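Local atomic coordinates of sphingomyelinase-c (Listeria ivanovii, PDB entry 1ZWX), a protein that belongs to the endonuclease/exonuclease/phosphatase family and adopts the DNase I-like fold, built around two mixed beta-sheets. Residues 9-14 / 138-143; 133-138 / 182-187. All blocks are in the same frame, centred on the assembly; numbering follows the deposited sequence.

Interaction 1: residues 9-14 / 138-143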
ATOM      1  N   GLY A   9       9.119  17.089 -10.552  1.00 45.86           N
ATOM      2  CA  GLY A   9       8.393  17.303 -11.793  1.00 45.44           C
ATOM      3  C   GLY A   9       7.035  16.643 -11.755  1.00 44.83           C
ATOM      4  O   GLY A   9       6.398  16.606 -10.701  1.00 45.27           O
ATOM      5  N   ASN A  10       6.586  16.135 -12.900  1.00 43.53           N
ATOM      6  CA  ASN A  10       5.278  15.500 -12.978  1.00 42.71           C
ATOM      7  C   ASN A  10       5.437  14.011 -12.643  1.00 41.00           C
ATOM      8  O   ASN A  10       5.404  13.151 -13.559  1.00 41.18           O
ATOM      9  CB  ASN A  10       4.625  15.705 -14.354  1.00 43.71           C
ATOM     10  CG  ASN A  10       3.234  15.051 -14.457  1.00 46.11           C
ATOM     11  OD1 ASN A  10       2.713  14.467 -13.486  1.00 47.78           O
ATOM     12  ND2 ASN A  10       2.632  15.145 -15.641  1.00 46.82           N
ATOM     13  N   PHE A  11       5.665  13.731 -11.346  1.00 36.93           N
ATOM     14  CA  PHE A  11       5.768  12.362 -10.831  1.00 33.41           C
ATOM     15  C   PHE A  11       4.482  11.996 -10.143  1.00 31.76           C
ATOM     16  O   PHE A  11       3.936  12.787  -9.367  1.00 30.58           O
ATOM     17  CB  PHE A  11       6.903  12.213  -9.844  1.00 32.51           C
ATOM     18  CG  PHE A  11       7.471  10.821  -9.776  1.00 31.43           C
ATOM     19  CD1 PHE A  11       8.301  10.349 -10.794  1.00 29.39           C
ATOM     20  CD2 PHE A  11       7.169   9.967  -8.690  1.00 29.11           C
ATOM     21  CE1 PHE A  11       8.849   9.075 -10.741  1.00 30.92           C
ATOM     22  CE2 PHE A  11       7.721   8.688  -8.622  1.00 27.79           C
ATOM     23  CZ  PHE A  11       8.549   8.217  -9.647  1.00 30.83           C
ATOM     24  N   LYS A  12       4.021  10.780 -10.429  1.00 30.69           N
ATOM     25  CA  LYS A  12       2.712  10.324 -10.000  1.00 29.27           C
ATOM     26  C   LYS A  12       2.795   8.865  -9.523  1.00 28.37           C
ATOM     27  O   LYS A  12       3.321   7.993 -10.233  1.00 26.84           O
ATOM     28  CB  LYS A  12       1.755  10.467 -11.159  1.00 30.05           C
ATOM     29  CG  LYS A  12       0.324  10.138 -10.859  1.00 33.28           C
ATOM     30  CD  LYS A  12      -0.538  10.734 -11.930  1.00 38.35           C
ATOM     31  CE  LYS A  12      -1.607   9.780 -12.334  1.00 41.45           C
ATOM     32  NZ  LYS A  12      -2.122  10.104 -13.715  1.00 45.42           N
ATOM     33  N   ILE A  13       2.266   8.618  -8.320  1.00 26.67           N
ATOM     34  CA  ILE A  13       2.294   7.288  -7.680  1.00 24.77           C
ATOM     35  C   ILE A  13       0.858   6.988  -7.273  1.00 24.28           C
ATOM     36  O   ILE A  13       0.171   7.858  -6.736  1.00 23.57           O
ATOM     37  CB  ILE A  13       3.167   7.286  -6.402  1.00 25.55           C
ATOM     38  CG1 ILE A  13       4.600   7.673  -6.730  1.00 24.43           C
ATOM     39  CG2 ILE A  13       3.146   5.889  -5.698  1.00 22.83           C
ATOM     40  CD1 ILE A  13       5.416   7.983  -5.529  1.00 24.11           C
ATOM     41  N   THR A  14       0.394   5.774  -7.553  1.00 24.02           N
ATOM     42  CA  THR A  14      -0.913   5.348  -7.062  1.00 23.46           C
ATOM     43  C   THR A  14      -0.642   4.204  -6.086  1.00 23.31           C
ATOM     44  O   THR A  14       0.207   3.354  -6.336  1.00 23.01           O
ATOM     45  CB  THR A  14      -1.870   4.920  -8.206  1.00 24.30           C
ATOM     46  OG1 THR A  14      -2.286   6.080  -8.924  1.00 24.38           O
ATOM     47  CG2 THR A  14      -3.144   4.249  -7.671  1.00 23.59           C
ATOM     48  N   ILE A 138      14.322   3.916  -8.711  1.00 22.72           N
ATOM     49  CA  ILE A 138      14.053   3.890 -10.142  1.00 24.11           C
ATOM     50  C   ILE A 138      14.793   5.065 -10.787  1.00 24.63           C
ATOM     51  O   ILE A 138      15.080   6.069 -10.121  1.00 23.76           O
ATOM     52  CB  ILE A 138      12.524   3.985 -10.506  1.00 23.80           C
ATOM     53  CG1 ILE A 138      11.900   5.286 -10.043  1.00 25.87           C
ATOM     54  CG2 ILE A 138      11.697   2.777  -9.904  1.00 26.55           C
ATOM     55  CD1 ILE A 138      11.093   5.973 -11.129  1.00 27.48           C
ATOM     56  N   MET A 139      15.038   4.946 -12.090  1.00 24.66           N
ATOM     57  CA  MET A 139      15.550   6.066 -12.897  1.00 23.45           C
ATOM     58  C   MET A 139      14.524   6.447 -13.932  1.00 23.81           C
ATOM     59  O   MET A 139      14.090   5.594 -14.753  1.00 22.79           O
ATOM     60  CB  MET A 139      16.865   5.656 -13.557  1.00 24.04           C
ATOM     61  CG  MET A 139      18.005   5.397 -12.586  1.00 26.10           C
ATOM     62  SD  MET A 139      18.496   6.964 -11.752  1.00 31.83           S
ATOM     63  CE  MET A 139      19.043   7.938 -13.156  1.00 31.63           C
ATOM     64  N   LYS A 140      14.123   7.713 -13.891  1.00 22.41           N
ATOM     65  CA  LYS A 140      13.237   8.279 -14.878  1.00 23.93           C
ATOM     66  C   LYS A 140      14.006   9.394 -15.632  1.00 24.55           C
ATOM     67  O   LYS A 140      14.271  10.457 -15.073  1.00 23.76           O
ATOM     68  CB  LYS A 140      11.980   8.849 -14.232  1.00 23.02           C
ATOM     69  CG  LYS A 140      10.947   9.403 -15.224  1.00 24.70           C
ATOM     70  CD  LYS A 140       9.792  10.090 -14.513  1.00 24.50           C
ATOM     71  CE  LYS A 140       8.802  10.731 -15.487  1.00 26.38           C
ATOM     72  NZ  LYS A 140       7.581  11.340 -14.905  1.00 24.77           N
ATOM     73  N   ASN A 141      14.356   9.123 -16.887  1.00 24.78           N
ATOM     74  CA  ASN A 141      14.954  10.140 -17.766  1.00 25.15           C
ATOM     75  C   ASN A 141      16.154  10.832 -17.108  1.00 24.87           C
ATOM     76  O   ASN A 141      16.228  12.064 -17.103  1.00 26.27           O
ATOM     77  CB  ASN A 141      13.889  11.146 -18.206  1.00 24.90           C
ATOM     78  CG  ASN A 141      12.725  10.485 -18.973  1.00 28.55           C
ATOM     79  OD1 ASN A 141      12.916   9.480 -19.656  1.00 31.54           O
ATOM     80  ND2 ASN A 141      11.514  11.031 -18.822  1.00 28.57           N
ATOM     81  N   GLY A 142      17.040  10.038 -16.509  1.00 23.73           N
ATOM     82  CA  GLY A 142      18.307  10.523 -15.958  1.00 24.56           C
ATOM     83  C   GLY A 142      18.212  10.945 -14.499  1.00 26.11           C
ATOM     84  O   GLY A 142      19.213  11.404 -13.901  1.00 26.51           O
ATOM     85  N   LYS A 143      17.018  10.771 -13.928  1.00 25.48           N
ATOM     86  CA  LYS A 143      16.717  11.286 -12.589  1.00 26.13           C
ATOM     87  C   LYS A 143      16.276  10.164 -11.642  1.00 26.12           C
ATOM     88  O   LYS A 143      15.401   9.365 -11.987  1.00 26.30           O
ATOM     89  CB  LYS A 143      15.619  12.338 -12.712  1.00 25.42           C
ATOM     90  CG  LYS A 143      16.065  13.579 -13.499  1.00 29.53           C
ATOM     91  CD  LYS A 143      14.904  14.514 -13.805  1.00 30.62           C
ATOM     92  CE  LYS A 143      13.870  13.844 -14.683  1.00 36.64           C
ATOM     93  NZ  LYS A 143      12.607  14.629 -14.839  1.00 38.39           N
TER
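F11 and K140 have the closest CA atoms across the two segments, yet these stay 9.4 Å apart, and side chains bridge the gap. The pairing illustrates how the two sheets of a DNase I-like fold are joined at one end: residues 9-14 lead into strand 12-20 of one sheet, while residues 138-143 form the end of a beta-hairpin in the other. That hairpin reverses through a type I' turn from K140 to K143, closed by K140 N to K143 O (2.8 Å) and K143 N to K140 O. On the opposite segment, N10 sits at the centre of an inverse gamma turn.

The F11 ring reaches across the gap and is met along its edge, not over a face. CD1 of I138 comes head-on to F11 CZ at 3.7 Å, near the ring plane. K140 instead slides past the ring in the reverse direction, bringing its CD to 4.0 Å from F11 CD1. Beyond the segments, Y145 stacks on F11, whose ring also meets that of F191.

With CG anti to the backbone N (chi1 -177°) and the rest extended, the K140 chain carries its ammonium to a salt bridge with D48, whose carboxylate also accepts the backbone N-H of K12. On the way K140 NZ passes 3.1 Å from N10 O, at an angle too poor for a hydrogen bond.

Interaction 2: residues 133-138 / 182-187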
ATOM      1  N   PHE A 133       8.357  -3.753   4.361  1.00 19.48           N
ATOM      2  CA  PHE A 133       8.303  -2.775   3.299  1.00 20.48           C
ATOM      3  C   PHE A 133       9.262  -3.170   2.176  1.00 19.65           C
ATOM      4  O   PHE A 133      10.204  -3.929   2.403  1.00 20.65           O
ATOM      5  CB  PHE A 133       8.602  -1.335   3.811  1.00 19.67           C
ATOM      6  CG  PHE A 133       9.919  -1.189   4.521  1.00 22.10           C
ATOM      7  CD1 PHE A 133       9.999  -1.367   5.907  1.00 21.56           C
ATOM      8  CD2 PHE A 133      11.071  -0.762   3.827  1.00 24.23           C
ATOM      9  CE1 PHE A 133      11.234  -1.204   6.586  1.00 22.36           C
ATOM     10  CE2 PHE A 133      12.277  -0.575   4.490  1.00 25.81           C
ATOM     11  CZ  PHE A 133      12.364  -0.814   5.875  1.00 21.99           C
ATOM     12  N   ALA A 134       8.958  -2.674   0.980  1.00 20.76           N
ATOM     13  CA  ALA A 134       9.815  -2.824  -0.207  1.00 20.51           C
ATOM     14  C   ALA A 134      10.420  -1.457  -0.519  1.00 20.36           C
ATOM     15  O   ALA A 134       9.739  -0.435  -0.443  1.00 20.10           O
ATOM     16  CB  ALA A 134       8.967  -3.288  -1.416  1.00 20.70           C
ATOM     17  N   TYR A 135      11.697  -1.461  -0.896  1.00 20.40           N
ATOM     18  CA  TYR A 135      12.362  -0.221  -1.283  1.00 20.31           C
ATOM     19  C   TYR A 135      12.754  -0.406  -2.750  1.00 19.59           C
ATOM     20  O   TYR A 135      13.292  -1.441  -3.098  1.00 19.62           O
ATOM     21  CB  TYR A 135      13.639  -0.054  -0.457  1.00 21.06           C
ATOM     22  CG  TYR A 135      14.603   0.958  -1.047  1.00 23.26           C
ATOM     23  CD1 TYR A 135      14.377   2.341  -0.890  1.00 23.61           C
ATOM     24  CD2 TYR A 135      15.711   0.538  -1.813  1.00 23.38           C
ATOM     25  CE1 TYR A 135      15.278   3.302  -1.464  1.00 22.82           C
ATOM     26  CE2 TYR A 135      16.586   1.475  -2.394  1.00 23.36           C
ATOM     27  CZ  TYR A 135      16.370   2.843  -2.196  1.00 23.88           C
ATOM     28  OH  TYR A 135      17.230   3.775  -2.762  1.00 26.94           O
ATOM     29  N   VAL A 136      12.479   0.598  -3.560  1.00 20.77           N
ATOM     30  CA  VAL A 136      13.066   0.656  -4.902  1.00 22.03           C
ATOM     31  C   VAL A 136      13.757   1.998  -5.159  1.00 21.73           C
ATOM     32  O   VAL A 136      13.297   3.037  -4.692  1.00 22.71           O
ATOM     33  CB  VAL A 136      12.030   0.352  -6.039  1.00 21.52           C
ATOM     34  CG1 VAL A 136      11.396  -1.012  -5.861  1.00 22.40           C
ATOM     35  CG2 VAL A 136      10.961   1.422  -6.186  1.00 23.40           C
ATOM     36  N   LYS A 137      14.838   1.956  -5.934  1.00 22.38           N
ATOM     37  CA  LYS A 137      15.368   3.152  -6.601  1.00 22.54           C
ATOM     38  C   LYS A 137      15.091   3.005  -8.127  1.00 22.08           C
ATOM     39  O   LYS A 137      15.484   2.036  -8.700  1.00 21.79           O
ATOM     40  CB  LYS A 137      16.865   3.303  -6.346  1.00 22.64           C
ATOM     41  CG  LYS A 137      17.442   4.626  -7.015  1.00 23.12           C
ATOM     42  CD  LYS A 137      18.982   4.667  -6.937  1.00 23.60           C
ATOM     43  CE  LYS A 137      19.574   6.024  -7.464  1.00 25.31           C
ATOM     44  NZ  LYS A 137      21.085   5.924  -7.358  1.00 26.42           N
ATOM     45  N   ILE A 138      14.322   3.916  -8.711  1.00 22.72           N
ATOM     46  CA  ILE A 138      14.053   3.890 -10.142  1.00 24.11           C
ATOM     47  C   ILE A 138      14.793   5.065 -10.787  1.00 24.63           C
ATOM     48  O   ILE A 138      15.080   6.069 -10.121  1.00 23.76           O
ATOM     49  CB  ILE A 138      12.524   3.985 -10.506  1.00 23.80           C
ATOM     50  CG1 ILE A 138      11.900   5.286 -10.043  1.00 25.87           C
ATOM     51  CG2 ILE A 138      11.697   2.777  -9.904  1.00 26.55           C
ATOM     52  CD1 ILE A 138      11.093   5.973 -11.129  1.00 27.48           C
ATOM     53  N   LYS A 182      20.731   3.968   4.675  1.00 36.48           N
ATOM     54  CA  LYS A 182      20.860   4.036   3.218  1.00 37.61           C
ATOM     55  C   LYS A 182      21.720   5.213   2.740  1.00 37.45           C
ATOM     56  O   LYS A 182      22.343   5.135   1.692  1.00 37.89           O
ATOM     57  CB  LYS A 182      19.462   4.168   2.607  1.00 37.95           C
ATOM     58  CG  LYS A 182      19.273   3.425   1.320  1.00 40.15           C
ATOM     59  CD  LYS A 182      19.460   1.947   1.533  1.00 43.24           C
ATOM     60  CE  LYS A 182      19.247   1.189   0.247  1.00 43.72           C
ATOM     61  NZ  LYS A 182      20.234   1.554  -0.788  1.00 44.75           N
ATOM     62  N   ASN A 183      21.717   6.315   3.479  1.00 37.82           N
ATOM     63  CA  ASN A 183      22.530   7.480   3.113  1.00 37.92           C
ATOM     64  C   ASN A 183      22.184   7.987   1.725  1.00 36.95           C
ATOM     65  O   ASN A 183      23.068   8.207   0.898  1.00 36.13           O
ATOM     66  CB  ASN A 183      24.032   7.133   3.140  1.00 39.13           C
ATOM     67  CG  ASN A 183      24.563   6.885   4.540  1.00 43.44           C
ATOM     68  OD1 ASN A 183      24.146   7.532   5.513  1.00 46.72           O
ATOM     69  ND2 ASN A 183      25.520   5.962   4.646  1.00 47.64           N
ATOM     70  N   ILE A 184      20.897   8.159   1.463  1.00 35.10           N
ATOM     71  CA  ILE A 184      20.446   8.665   0.188  1.00 33.63           C
ATOM     72  C   ILE A 184      20.733  10.169   0.148  1.00 34.14           C
ATOM     73  O   ILE A 184      20.388  10.884   1.103  1.00 32.75           O
ATOM     74  CB  ILE A 184      18.947   8.384  -0.008  1.00 33.42           C
ATOM     75  CG1 ILE A 184      18.681   6.872   0.042  1.00 30.60           C
ATOM     76  CG2 ILE A 184      18.427   9.055  -1.268  1.00 32.78           C
ATOM     77  CD1 ILE A 184      17.205   6.500   0.254  1.00 27.53           C
ATOM     78  N   PRO A 185      21.393  10.647  -0.939  1.00 33.48           N
ATOM     79  CA  PRO A 185      21.674  12.081  -1.084  1.00 33.25           C
ATOM     80  C   PRO A 185      20.449  12.936  -0.884  1.00 32.99           C
ATOM     81  O   PRO A 185      19.369  12.602  -1.361  1.00 32.43           O
ATOM     82  CB  PRO A 185      22.180  12.197  -2.536  1.00 33.24           C
ATOM     83  CG  PRO A 185      22.836  10.885  -2.799  1.00 32.17           C
ATOM     84  CD  PRO A 185      21.949   9.868  -2.074  1.00 33.89           C
ATOM     85  N   LYS A 186      20.622  14.061  -0.184  1.00 32.19           N
ATOM     86  CA  LYS A 186      19.504  14.914   0.182  1.00 31.46           C
ATOM     87  C   LYS A 186      18.850  15.578  -1.003  1.00 31.29           C
ATOM     88  O   LYS A 186      17.704  16.006  -0.907  1.00 30.86           O
ATOM     89  CB  LYS A 186      19.953  15.966   1.219  1.00 32.55           C
ATOM     90  CG  LYS A 186      20.663  15.334   2.416  1.00 34.33           C
ATOM     91  CD  LYS A 186      19.741  14.349   3.132  1.00 41.28           C
ATOM     92  CE  LYS A 186      20.146  14.121   4.579  1.00 43.63           C
ATOM     93  NZ  LYS A 186      19.007  13.587   5.365  1.00 46.28           N
ATOM     94  N   ASP A 187      19.580  15.701  -2.117  1.00 30.29           N
ATOM     95  CA  ASP A 187      18.989  16.302  -3.301  1.00 31.28           C
ATOM     96  C   ASP A 187      18.164  15.275  -4.101  1.00 30.48           C
ATOM     97  O   ASP A 187      17.652  15.597  -5.150  1.00 29.69           O
ATOM     98  CB  ASP A 187      20.026  17.004  -4.204  1.00 31.62           C
ATOM     99  CG  ASP A 187      21.170  16.097  -4.607  1.00 35.08           C
ATOM    100  OD1 ASP A 187      21.047  14.854  -4.536  1.00 38.06           O
ATOM    101  OD2 ASP A 187      22.219  16.623  -5.047  1.00 38.53           O
TER
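Y135 OH, which CD1 of I184 approaches to 4.1 Å, is hydrogen-bonded to ND1 of H146 on the neighbouring strand 143-151. This bond gives a buried hydroxyl its polar partner and helps to fix the direction in which the phenol points. I184 touches H146 as well, so the methyl group and the imidazole both lie near the outer end of the tyrosine.

A second side chain, that of K182, reaches the same ring. It brings CE to 3.8 Å from Y135 CE2, and its NZ follows at 4.0 Å from the same ring carbon. The bend at chi2 (62°) sets the course of the chain that brings CE to the ring, and the one at chi4 (63°) sets where NZ lies beyond it; its ammonium forms a salt bridge with E113 on strand 111-118. K182 CE and I184 CD1 both stand obliquely to the ring, the lysine nearer CE2 and the isoleucine nearer CE1, from which its CD1 is 4.1 Å away.

The setting is a beta-alpha-beta crossover: strand 143-151, helix 161-182 and the parallel neighbouring strand 189-193 follow one another in the chain, and residues 182-187 belong to the connection from the helix to the second strand. At N183 the backbone leaves the helix with positive phi (58°), and one residue later I184 points its side chain back at the sheet. Y135 lies on the helix-covered face of strand 132-140, where F178 meets its ring edge-to-face, whereas V136 next to it packs on V105 of the other sheet. The I184 backbone has a partner of its own, its O accepting a hydrogen bond from NE2 of H256.

How the interactions relate
Followed from the N terminus, the chain passes through residues 9-14, then strand 132-140, the hairpin turn and, from the end of helix 161-182 onward, residues 182-187. Interaction 1 closes a long loop when 138-143 returns to the start of the chain; interaction 2 closes a shorter one, from 133-138 to the connection that leaves the helix. Because 133-138 begins before the first loop has closed, the two loops cross. Strand 132-140 serves both, and the segments share I138, whose side chain takes part in interaction 1 alone. With centres about 13 Å apart, the contacts tie this strand to the other sheet on one hand and to the end of the crossover helix on the other.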